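Local coordinates for protein TRAP dicarboxylate transporter, DctP subunit (Anaerococcus prevoti, PDB 4N91) that binds D-glucuronate in both its alpha and beta anomers and probably hands it, as the extracytoplasmic solute-binding subunit, to a TRAP-type membrane transporter, at residues N216-S219 / L220-G224; V279-D282 / K283-K287; Q67-S71 / E72-S76; F266-L269 / N270-Q273. All coordinates share one frame; numbering follows the deposited sequence.

Interaction 1. Residues N216-S219 / L220-G224; sequences NEMS and LTDNG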
loop_
_atom_site.group_PDB
_atom_site.type_symbol
_atom_site.label_atom_id
_atom_site.label_comp_id
_atom_site.label_asym_id
_atom_site.label_seq_id
_atom_site.Cartn_x
_atom_site.Cartn_y
_atom_site.Cartn_z
ATOM N N ASN A 216 4.615 -3.497 -6.841
ATOM C CA ASN A 216 5.706 -2.679 -7.301
ATOM C C ASN A 216 6.997 -3.493 -7.442
ATOM O O ASN A 216 7.052 -4.677 -7.106
ATOM C CB ASN A 216 5.901 -1.479 -6.379
ATOM C CG ASN A 216 6.249 -1.875 -4.955
ATOM O OD1 ASN A 216 7.162 -2.700 -4.709
ATOM N ND2 ASN A 216 5.497 -1.334 -4.001
ATOM N N GLU A 217 8.047 -2.851 -7.927
ATOM C CA GLU A 217 9.292 -3.536 -8.229
ATOM C C GLU A 217 10.076 -4.019 -7.011
ATOM O O GLU A 217 10.882 -4.932 -7.133
ATOM C CB GLU A 217 10.179 -2.652 -9.085
ATOM C CG GLU A 217 9.510 -2.198 -10.379
ATOM C CD GLU A 217 8.796 -0.849 -10.293
ATOM O OE1 GLU A 217 8.226 -0.491 -9.235
ATOM O OE2 GLU A 217 8.819 -0.128 -11.330
HETATM N N MSE A 218 9.828 -3.417 -5.854
HETATM C CA MSE A 218 10.558 -3.771 -4.645
HETATM C C MSE A 218 10.239 -5.192 -4.189
HETATM O O MSE A 218 11.048 -5.842 -3.531
HETATM C CB MSE A 218 10.293 -2.747 -3.539
HETATM C CG MSE A 218 11.136 -1.504 -3.648
HETATM SE SE MSE A 218 12.891 -1.950 -3.040
HETATM C CE MSE A 218 12.882 -1.579 -1.130
ATOM N N SER A 219 9.066 -5.695 -4.552
ATOM C CA SER A 219 8.715 -7.080 -4.257
ATOM C C SER A 219 9.682 -8.038 -4.912
ATOM O O SER A 219 9.916 -9.121 -4.388
ATOM C CB SER A 219 7.303 -7.420 -4.764
ATOM O OG SER A 219 6.315 -6.895 -3.878
ATOM N N LEU A 220 10.176 -7.690 -6.094
ATOM C CA LEU A 220 11.024 -8.595 -6.844
ATOM C C LEU A 220 12.361 -8.811 -6.149
ATOM O O LEU A 220 12.933 -9.883 -6.218
ATOM C CB LEU A 220 11.322 -8.033 -8.235
ATOM C CG LEU A 220 10.121 -7.839 -9.161
ATOM C CD1 LEU A 220 10.517 -7.091 -10.422
ATOM C CD2 LEU A 220 9.525 -9.197 -9.503
ATOM N N THR A 221 12.850 -7.754 -5.511
ATOM C CA THR A 221 14.232 -7.721 -5.032
ATOM C C THR A 221 14.252 -7.852 -3.517
ATOM O O THR A 221 14.769 -8.839 -2.988
ATOM C CB THR A 221 14.952 -6.449 -5.532
ATOM O OG1 THR A 221 14.194 -5.285 -5.145
ATOM C CG2 THR A 221 15.112 -6.485 -7.047
ATOM N N ASP A 222 13.619 -6.908 -2.824
ATOM C CA ASP A 222 13.633 -6.898 -1.378
ATOM C C ASP A 222 12.977 -8.155 -0.807
ATOM O O ASP A 222 13.400 -8.689 0.233
ATOM C CB ASP A 222 12.933 -5.638 -0.859
ATOM C CG ASP A 222 13.497 -5.172 0.460
ATOM O OD1 ASP A 222 14.742 -5.233 0.632
ATOM O OD2 ASP A 222 12.705 -4.760 1.322
ATOM N N ASN A 223 11.935 -8.649 -1.486
ATOM C CA ASN A 223 11.192 -9.810 -1.018
ATOM C C ASN A 223 11.480 -11.063 -1.835
ATOM O O ASN A 223 10.919 -12.114 -1.567
ATOM C CB ASN A 223 9.701 -9.510 -0.987
ATOM C CG ASN A 223 9.413 -8.203 -0.278
ATOM O OD1 ASN A 223 9.347 -7.143 -0.903
ATOM N ND2 ASN A 223 9.366 -8.255 1.049
ATOM N N GLY A 224 12.379 -10.931 -2.811
ATOM C CA GLY A 224 12.885 -12.063 -3.555
ATOM C C GLY A 224 11.965 -12.663 -4.607
ATOM O O GLY A 224 12.271 -13.722 -5.149
#

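Interaction 2. Residues V279-D282 / K283-K287; sequences VAVD and KAKEK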
loop_
_atom_site.group_PDB
_atom_site.type_symbol
_atom_site.label_atom_id
_atom_site.label_comp_id
_atom_site.label_asym_id
_atom_site.label_seq_id
_atom_site.Cartn_x
_atom_site.Cartn_y
_atom_site.Cartn_z
ATOM N N VAL A 279 14.755 6.550 -4.414
ATOM C CA VAL A 279 16.054 5.904 -4.468
ATOM C C VAL A 279 15.911 4.382 -4.599
ATOM O O VAL A 279 16.523 3.750 -5.475
ATOM C CB VAL A 279 16.866 6.243 -3.183
ATOM C CG1 VAL A 279 18.196 5.517 -3.168
ATOM C CG2 VAL A 279 17.105 7.754 -3.111
ATOM N N ALA A 280 15.103 3.805 -3.722
ATOM C CA ALA A 280 14.981 2.347 -3.617
ATOM C C ALA A 280 14.377 1.741 -4.872
ATOM O O ALA A 280 14.811 0.686 -5.320
ATOM C CB ALA A 280 14.157 1.980 -2.409
ATOM N N VAL A 281 13.365 2.382 -5.428
ATOM C CA VAL A 281 12.686 1.788 -6.568
ATOM C C VAL A 281 13.609 1.790 -7.795
ATOM O O VAL A 281 13.623 0.837 -8.575
ATOM C CB VAL A 281 11.281 2.423 -6.796
ATOM C CG1 VAL A 281 11.395 3.824 -7.303
ATOM C CG2 VAL A 281 10.454 1.566 -7.751
ATOM N N ASP A 282 14.424 2.834 -7.927
ATOM C CA ASP A 282 15.456 2.872 -8.975
ATOM C C ASP A 282 16.442 1.730 -8.808
ATOM O O ASP A 282 16.748 1.020 -9.771
ATOM C CB ASP A 282 16.215 4.199 -8.936
ATOM C CG ASP A 282 15.436 5.330 -9.561
ATOM O OD1 ASP A 282 14.417 5.058 -10.237
ATOM O OD2 ASP A 282 15.848 6.493 -9.375
ATOM N N LYS A 283 16.945 1.539 -7.587
ATOM C CA LYS A 283 17.866 0.443 -7.331
ATOM C C LYS A 283 17.197 -0.916 -7.543
ATOM O O LYS A 283 17.850 -1.879 -7.968
ATOM C CB LYS A 283 18.439 0.534 -5.913
ATOM C CG LYS A 283 19.270 1.799 -5.686
ATOM C CD LYS A 283 20.169 1.673 -4.468
ATOM C CE LYS A 283 20.784 3.015 -4.068
ATOM N NZ LYS A 283 20.835 3.145 -2.573
ATOM N N ALA A 284 15.907 -1.010 -7.221
ATOM C CA ALA A 284 15.192 -2.271 -7.375
ATOM C C ALA A 284 15.089 -2.638 -8.852
ATOM O O ALA A 284 15.291 -3.799 -9.241
ATOM C CB ALA A 284 13.827 -2.185 -6.752
ATOM N N LYS A 285 14.805 -1.659 -9.689
ATOM C CA LYS A 285 14.682 -1.951 -11.116
ATOM C C LYS A 285 16.007 -2.501 -11.651
ATOM O O LYS A 285 16.014 -3.438 -12.439
ATOM C CB LYS A 285 14.288 -0.714 -11.911
ATOM C CG LYS A 285 12.885 -0.205 -11.636
ATOM C CD LYS A 285 12.640 1.046 -12.461
ATOM C CE LYS A 285 11.560 1.902 -11.878
ATOM N NZ LYS A 285 11.439 3.158 -12.664
ATOM N N GLU A 286 17.121 -1.919 -11.213
ATOM C CA GLU A 286 18.435 -2.329 -11.696
ATOM C C GLU A 286 18.788 -3.731 -11.194
ATOM O O GLU A 286 19.263 -4.589 -11.957
ATOM C CB GLU A 286 19.487 -1.305 -11.267
ATOM C CG GLU A 286 20.933 -1.812 -11.332
ATOM C CD GLU A 286 21.385 -2.130 -12.744
ATOM O OE1 GLU A 286 20.692 -1.713 -13.699
ATOM O OE2 GLU A 286 22.435 -2.800 -12.901
ATOM N N LYS A 287 18.556 -3.972 -9.912
ATOM C CA LYS A 287 18.849 -5.259 -9.314
ATOM C C LYS A 287 17.971 -6.359 -9.943
ATOM O O LYS A 287 18.447 -7.462 -10.219
ATOM C CB LYS A 287 18.667 -5.184 -7.799
ATOM C CG LYS A 287 18.718 -6.518 -7.073
ATOM C CD LYS A 287 20.137 -7.008 -6.816
ATOM C CE LYS A 287 20.129 -8.429 -6.239
ATOM N NZ LYS A 287 19.061 -8.632 -5.206
#

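Interaction 3. Residues Q67-S71 / E72-S76; sequences QVYPS and ELLGS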
loop_
_atom_site.group_PDB
_atom_site.type_symbol
_atom_site.label_atom_id
_atom_site.label_comp_id
_atom_site.label_asym_id
_atom_site.label_seq_id
_atom_site.Cartn_x
_atom_site.Cartn_y
_atom_site.Cartn_z
ATOM N N GLN A 67 9.476 1.869 19.639
ATOM C CA GLN A 67 10.068 0.622 19.178
ATOM C C GLN A 67 9.467 0.181 17.854
ATOM O O GLN A 67 8.259 0.022 17.752
ATOM C CB GLN A 67 9.868 -0.455 20.232
ATOM C CG GLN A 67 10.572 -0.122 21.522
ATOM C CD GLN A 67 10.318 -1.138 22.611
ATOM O OE1 GLN A 67 9.544 -2.084 22.435
ATOM N NE2 GLN A 67 10.957 -0.934 23.765
ATOM N N VAL A 68 10.322 0.008 16.846
ATOM C CA VAL A 68 9.869 -0.293 15.498
ATOM C C VAL A 68 10.120 -1.776 15.233
ATOM O O VAL A 68 11.223 -2.269 15.413
ATOM C CB VAL A 68 10.574 0.576 14.438
ATOM C CG1 VAL A 68 10.059 0.233 13.029
ATOM C CG2 VAL A 68 10.400 2.033 14.728
ATOM N N TYR A 69 9.064 -2.487 14.848
ATOM C CA TYR A 69 9.114 -3.905 14.585
ATOM C C TYR A 69 8.911 -4.179 13.094
ATOM O O TYR A 69 7.772 -4.182 12.595
ATOM C CB TYR A 69 8.025 -4.632 15.386
ATOM C CG TYR A 69 8.206 -4.574 16.885
ATOM C CD1 TYR A 69 7.791 -3.477 17.618
ATOM C CD2 TYR A 69 8.792 -5.640 17.571
ATOM C CE1 TYR A 69 7.959 -3.420 18.989
ATOM C CE2 TYR A 69 8.966 -5.580 18.946
ATOM C CZ TYR A 69 8.556 -4.464 19.637
ATOM O OH TYR A 69 8.706 -4.391 21.008
ATOM N N PRO A 70 10.007 -4.443 12.371
ATOM C CA PRO A 70 9.904 -4.673 10.933
ATOM C C PRO A 70 9.508 -6.113 10.599
ATOM O O PRO A 70 9.267 -6.911 11.505
ATOM C CB PRO A 70 11.329 -4.412 10.456
ATOM C CG PRO A 70 12.152 -4.944 11.578
ATOM C CD PRO A 70 11.406 -4.532 12.835
ATOM N N SER A 71 9.421 -6.401 9.302
ATOM C CA SER A 71 9.339 -7.775 8.769
ATOM C C SER A 71 8.344 -8.699 9.472
ATOM O O SER A 71 8.616 -9.897 9.758
ATOM C CB SER A 71 10.734 -8.388 8.747
ATOM O OG SER A 71 11.299 -8.340 10.028
ATOM N N GLU A 72 7.167 -8.169 9.734
ATOM C CA GLU A 72 6.046 -8.987 10.335
ATOM C C GLU A 72 6.378 -9.588 11.717
ATOM O O GLU A 72 5.828 -10.631 12.113
ATOM C CB GLU A 72 5.543 -10.131 9.382
ATOM C CG GLU A 72 4.897 -9.652 8.067
ATOM C CD GLU A 72 4.331 -10.742 7.168
ATOM O OE1 GLU A 72 4.418 -11.928 7.525
ATOM O OE2 GLU A 72 3.758 -10.411 6.070
ATOM N N LEU A 73 7.283 -8.961 12.456
ATOM C CA LEU A 73 7.509 -9.378 13.823
ATOM C C LEU A 73 6.216 -9.231 14.679
ATOM O O LEU A 73 6.083 -9.852 15.719
ATOM C CB LEU A 73 8.675 -8.621 14.448
ATOM C CG LEU A 73 10.079 -9.070 14.015
ATOM C CD1 LEU A 73 11.127 -8.146 14.644
ATOM C CD2 LEU A 73 10.315 -10.528 14.410
ATOM N N LEU A 74 5.276 -8.403 14.291
ATOM C CA LEU A 74 4.078 -8.287 15.110
ATOM C C LEU A 74 2.919 -8.995 14.433
ATOM O O LEU A 74 1.766 -8.828 14.823
ATOM C CB LEU A 74 3.751 -6.826 15.378
ATOM C CG LEU A 74 4.791 -6.106 16.221
ATOM C CD1 LEU A 74 4.472 -4.635 16.355
ATOM C CD2 LEU A 74 4.913 -6.770 17.606
ATOM N N GLY A 75 3.246 -9.778 13.425
ATOM C CA GLY A 75 2.248 -10.456 12.627
ATOM C C GLY A 75 2.162 -9.933 11.203
ATOM O O GLY A 75 2.806 -8.936 10.842
ATOM N N SER A 76 1.366 -10.620 10.393
ATOM C CA SER A 76 0.983 -10.149 9.083
ATOM C C SER A 76 0.255 -8.805 9.216
ATOM O O SER A 76 -0.134 -8.393 10.314
ATOM C CB SER A 76 0.025 -11.168 8.469
ATOM O OG SER A 76 -1.203 -11.112 9.180
#

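Interaction 4. Residues F266-L269 / N270-Q273; sequences FKVL and NEVQ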
loop_
_atom_site.group_PDB
_atom_site.type_symbol
_atom_site.label_atom_id
_atom_site.label_comp_id
_atom_site.label_asym_id
_atom_site.label_seq_id
_atom_site.Cartn_x
_atom_site.Cartn_y
_atom_site.Cartn_z
ATOM N N PHE A 266 4.999 12.318 12.169
ATOM C CA PHE A 266 4.317 11.644 11.076
ATOM C C PHE A 266 4.636 12.327 9.742
ATOM O O PHE A 266 4.707 11.672 8.701
ATOM C CB PHE A 266 2.804 11.656 11.307
ATOM C CG PHE A 266 2.344 10.886 12.518
ATOM C CD1 PHE A 266 2.944 9.699 12.896
ATOM C CD2 PHE A 266 1.278 11.366 13.276
ATOM C CE1 PHE A 266 2.490 8.990 14.011
ATOM C CE2 PHE A 266 0.829 10.657 14.383
ATOM C CZ PHE A 266 1.446 9.498 14.759
ATOM N N LYS A 267 4.794 13.649 9.758
ATOM C CA LYS A 267 5.142 14.385 8.557
ATOM C C LYS A 267 6.552 14.026 8.135
ATOM O O LYS A 267 6.836 13.826 6.960
ATOM C CB LYS A 267 5.041 15.885 8.791
ATOM C CG LYS A 267 5.226 16.674 7.519
ATOM C CD LYS A 267 5.136 18.191 7.780
ATOM C CE LYS A 267 3.882 18.577 8.563
ATOM N NZ LYS A 267 3.875 20.044 8.877
ATOM N N VAL A 268 7.452 13.943 9.100
ATOM C CA VAL A 268 8.828 13.517 8.802
ATOM C C VAL A 268 8.853 12.111 8.208
ATOM O O VAL A 268 9.589 11.839 7.252
ATOM C CB VAL A 268 9.722 13.567 10.075
ATOM C CG1 VAL A 268 11.074 12.904 9.823
ATOM C CG2 VAL A 268 9.919 15.012 10.494
ATOM N N LEU A 269 8.066 11.222 8.791
ATOM C CA LEU A 269 7.909 9.853 8.294
ATOM C C LEU A 269 7.513 9.851 6.816
ATOM O O LEU A 269 8.128 9.196 5.979
ATOM C CB LEU A 269 6.831 9.165 9.122
ATOM C CG LEU A 269 6.272 7.857 8.599
ATOM C CD1 LEU A 269 7.356 6.829 8.350
ATOM C CD2 LEU A 269 5.252 7.332 9.632
ATOM N N ASN A 270 6.477 10.615 6.504
ATOM C CA ASN A 270 6.006 10.730 5.127
ATOM C C ASN A 270 7.132 11.233 4.215
ATOM O O ASN A 270 7.391 10.675 3.144
ATOM C CB ASN A 270 4.797 11.671 5.091
ATOM C CG ASN A 270 4.332 11.993 3.687
ATOM O OD1 ASN A 270 4.718 13.005 3.107
ATOM N ND2 ASN A 270 3.491 11.141 3.139
ATOM N N GLU A 271 7.805 12.287 4.631
ATOM C CA GLU A 271 8.842 12.902 3.802
ATOM C C GLU A 271 10.044 11.997 3.570
ATOM O O GLU A 271 10.520 11.872 2.441
ATOM C CB GLU A 271 9.297 14.211 4.434
ATOM C CG GLU A 271 8.187 15.274 4.400
ATOM C CD GLU A 271 8.413 16.403 5.355
ATOM O OE1 GLU A 271 9.259 16.272 6.261
ATOM O OE2 GLU A 271 7.764 17.469 5.183
ATOM N N VAL A 272 10.517 11.353 4.626
ATOM C CA VAL A 272 11.705 10.510 4.522
ATOM C C VAL A 272 11.395 9.248 3.748
ATOM O O VAL A 272 12.147 8.871 2.856
ATOM C CB VAL A 272 12.276 10.167 5.912
ATOM C CG1 VAL A 272 13.368 9.131 5.802
ATOM C CG2 VAL A 272 12.807 11.437 6.580
ATOM N N GLN A 273 10.251 8.626 4.023
ATOM C CA GLN A 273 9.840 7.457 3.249
ATOM C C GLN A 273 9.716 7.742 1.760
ATOM O O GLN A 273 10.181 6.958 0.938
ATOM C CB GLN A 273 8.526 6.902 3.777
ATOM C CG GLN A 273 8.226 5.521 3.262
ATOM C CD GLN A 273 7.521 5.479 1.936
ATOM O OE1 GLN A 273 7.065 6.501 1.409
ATOM N NE2 GLN A 273 7.391 4.260 1.390
#

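Interaction 1. Residues N216-S219 / L220-G224
Met-218, at the start of the short, weakly bonded helix 218-221, meets Asp-222 just past its end. The carbonyl O of Met-218 accepts two backbone N-H groups, Asp-222 N at 2.9 Å and Thr-221 N at 3.3 Å. The turn before is closed by Leu-220 N on Glu-217 O at 3.0 Å, so this single turn mixes i to i+3 and i to i+4 bonds. Met-218 is built as selenomethionine with two conformers; in the copy described, bends at chi2 (-76°) and chi3 (-90°) turn the chain so that CE comes 4.0 Å from Asp-222 CG, a contact that holds for that copy alone. The Asp-222 carboxylate is gripped from beyond by Ser-40 OG on OD2. Upstream, Asn-216 OD1 accepts a weak capping bond from Met-218 N at 3.0 Å, while its ND2 binds Ala-151 O. Asn-216 also touches the bound beta-D-glucuronate, so this one side chain joins the helix start to the sugar pocket. Gly-224, with positive phi, leaves the helix at the far end. Around the turn, Ser-219 and Leu-220 rest on Tyr-157 of strand 154-158, Glu-217 and Leu-220 on Tyr-232 of strand 231-238, and Thr-221 on Ala-284 of helix 256-290.

Interaction 2. Residues V279-D282 / K283-K287
Val-279 and Lys-283 sit one turn apart near the C-terminal end of the long helix 256-290, where regular alpha-helical bonding carries the chain past the glucuronate-binding region. Four consecutive i to i+4 bonds join the two halves: Lys-283 N reaches Val-279 O at 3.1 Å, Ala-284 N reaches Ala-280 O at 2.8 Å, Lys-285 N reaches Val-281 O at 3.0 Å, and Glu-286 N reaches Asp-282 O at a longer 3.3 Å. Outside the backbone, the Val-279 and Lys-283 side chains run alongside each other and point the same way. With CG1 of Val-279 opposite its backbone N (chi1 177°), that methyl lies 3.7 Å from Lys-283 CE and 3.6 Å from NZ, so the lysine's outer end lies against a methyl group. On another flank, Lys-285 lays its CG 3.3 Å from Val-281 O, and beyond CG the chain is extended. Its NZ stays 4.3 Å from Asp-282 OD1, too far for a salt bridge. Facing the body of the protein, Ala-280 and Ala-284 pack on Met-218, and Val-281 and Lys-285 on Glu-217. The inward face is therefore held mainly by packing; Asp-282 is exposed and Lys-285 stands at the border, its chain packed on Glu-217, so the attraction between their charges is likely to be modest.

Interaction 3. Residues Q67-S71 / E72-S76
Leu-74 lies over one face of the Tyr-69 ring, and Leu-73 CB sits at the ring's edge, near its plane. The contact over the face is a CH-pi interaction: Leu-74 CD2 is 4.2 Å from the ring centroid and 18° off the normal, displaced toward the rim. The same leucine also presses its CG on Tyr-69 CB at 3.7 Å. All this lies where strand 64-69, an outermost strand of its sheet, leaves for helix 77-86 through two successive beta turns. The first, type I' from Pro-70 to Leu-73, is closed by Leu-73 N on Pro-70 O at 3.0 Å; Ser-71 and Glu-72, its central residues, both have positive phi. The second, type I from Glu-72 to Gly-75, is closed by Gly-75 N on Glu-72 O, also at 3.0 Å. This folding back sets the two leucines beside the tyrosine, and Leu-73 CD1 runs alongside the Pro-70 ring, 4.1 Å from CD. Replacing Tyr-69 by an alanine would probably leave Leu-74 CD2 without the ring face it covers and Gln-67 without its phenolic partner. Glu-72 extends its chain beyond CG, where OE2 accepts a hydrogen bond from Gly-199 N, and touches Asn-38, a glucuronate-binding residue, so the turn borders the pocket. Ser-76 then takes the N-cap position of the next helix. At the far end of the ring, the phenol OH of Tyr-69 donates to Gln-67 OE1 at 2.8 Å, the hydroxyl lying 24° from the amide's carbonyl plane.

Interaction 4. Residues F266-L269 / N270-Q273
Val-268 and Val-272 are joined twice, by backbone and by methyl groups, one turn apart in helix 256-290. Of the four backbone hydrogen bonds across the contact, all i to i+4, theirs is the shortest: Val-272 N to Val-268 O, 2.8 Å. Asn-270 N binds Phe-266 O at 3.0 Å, Glu-271 N binds Lys-267 O at 3.0 Å, and Gln-273 N binds Leu-269 O at 2.9 Å. The apolar contact is Val-268 CG1 on Val-272 CG2 at 4.0 Å, the two side chains side by side and pointing the same way; further along, the Phe-266 ring meets that of Phe-52 with almost parallel planes. A third kind pairs a charged group with the carbon part of another: Glu-271 OE2 lies 3.5 Å from Lys-267 CG. Lys-267 starts out extended but kinks at chi3 (-51°), and NZ ends 5.9 Å from that oxygen. The polar ends of the inner residues look elsewhere. Asn-270 ND2 binds Trp-148 O, its OD1 accepts from Arg-274, and Gln-273 NE2 binds Asp-150 O. The chemistry is thus divided by side: buried amides satisfy backbone carbonyls at and just after strand 143-149, whereas on the outside Lys-267 and Glu-271 touch without a salt bridge, so their attraction is probably slight.

From the N terminus the order is interaction 3, 1, 4, 2. Each joins adjoining pieces of chain, so none nests in or crosses another. Interaction 3 turns strand 64-69 toward helix 77-86. Interaction 1 closes the short helix 218-221 that follows strand 212-215, on the pocket side. Interactions 4 and 2 are successive parts of helix 256-290, their centres about 20 Å apart: 266-273 packs on helix 44-60 and strand 143-149, whereas 279-287 reaches interaction 1 and touches it directly, with Glu-217 OE1 3.4 Å from Val-281 CG2. The long helix thereby spans from the five-stranded sheet's surroundings to the four-stranded sheet's. Interaction 3 touches none of the others.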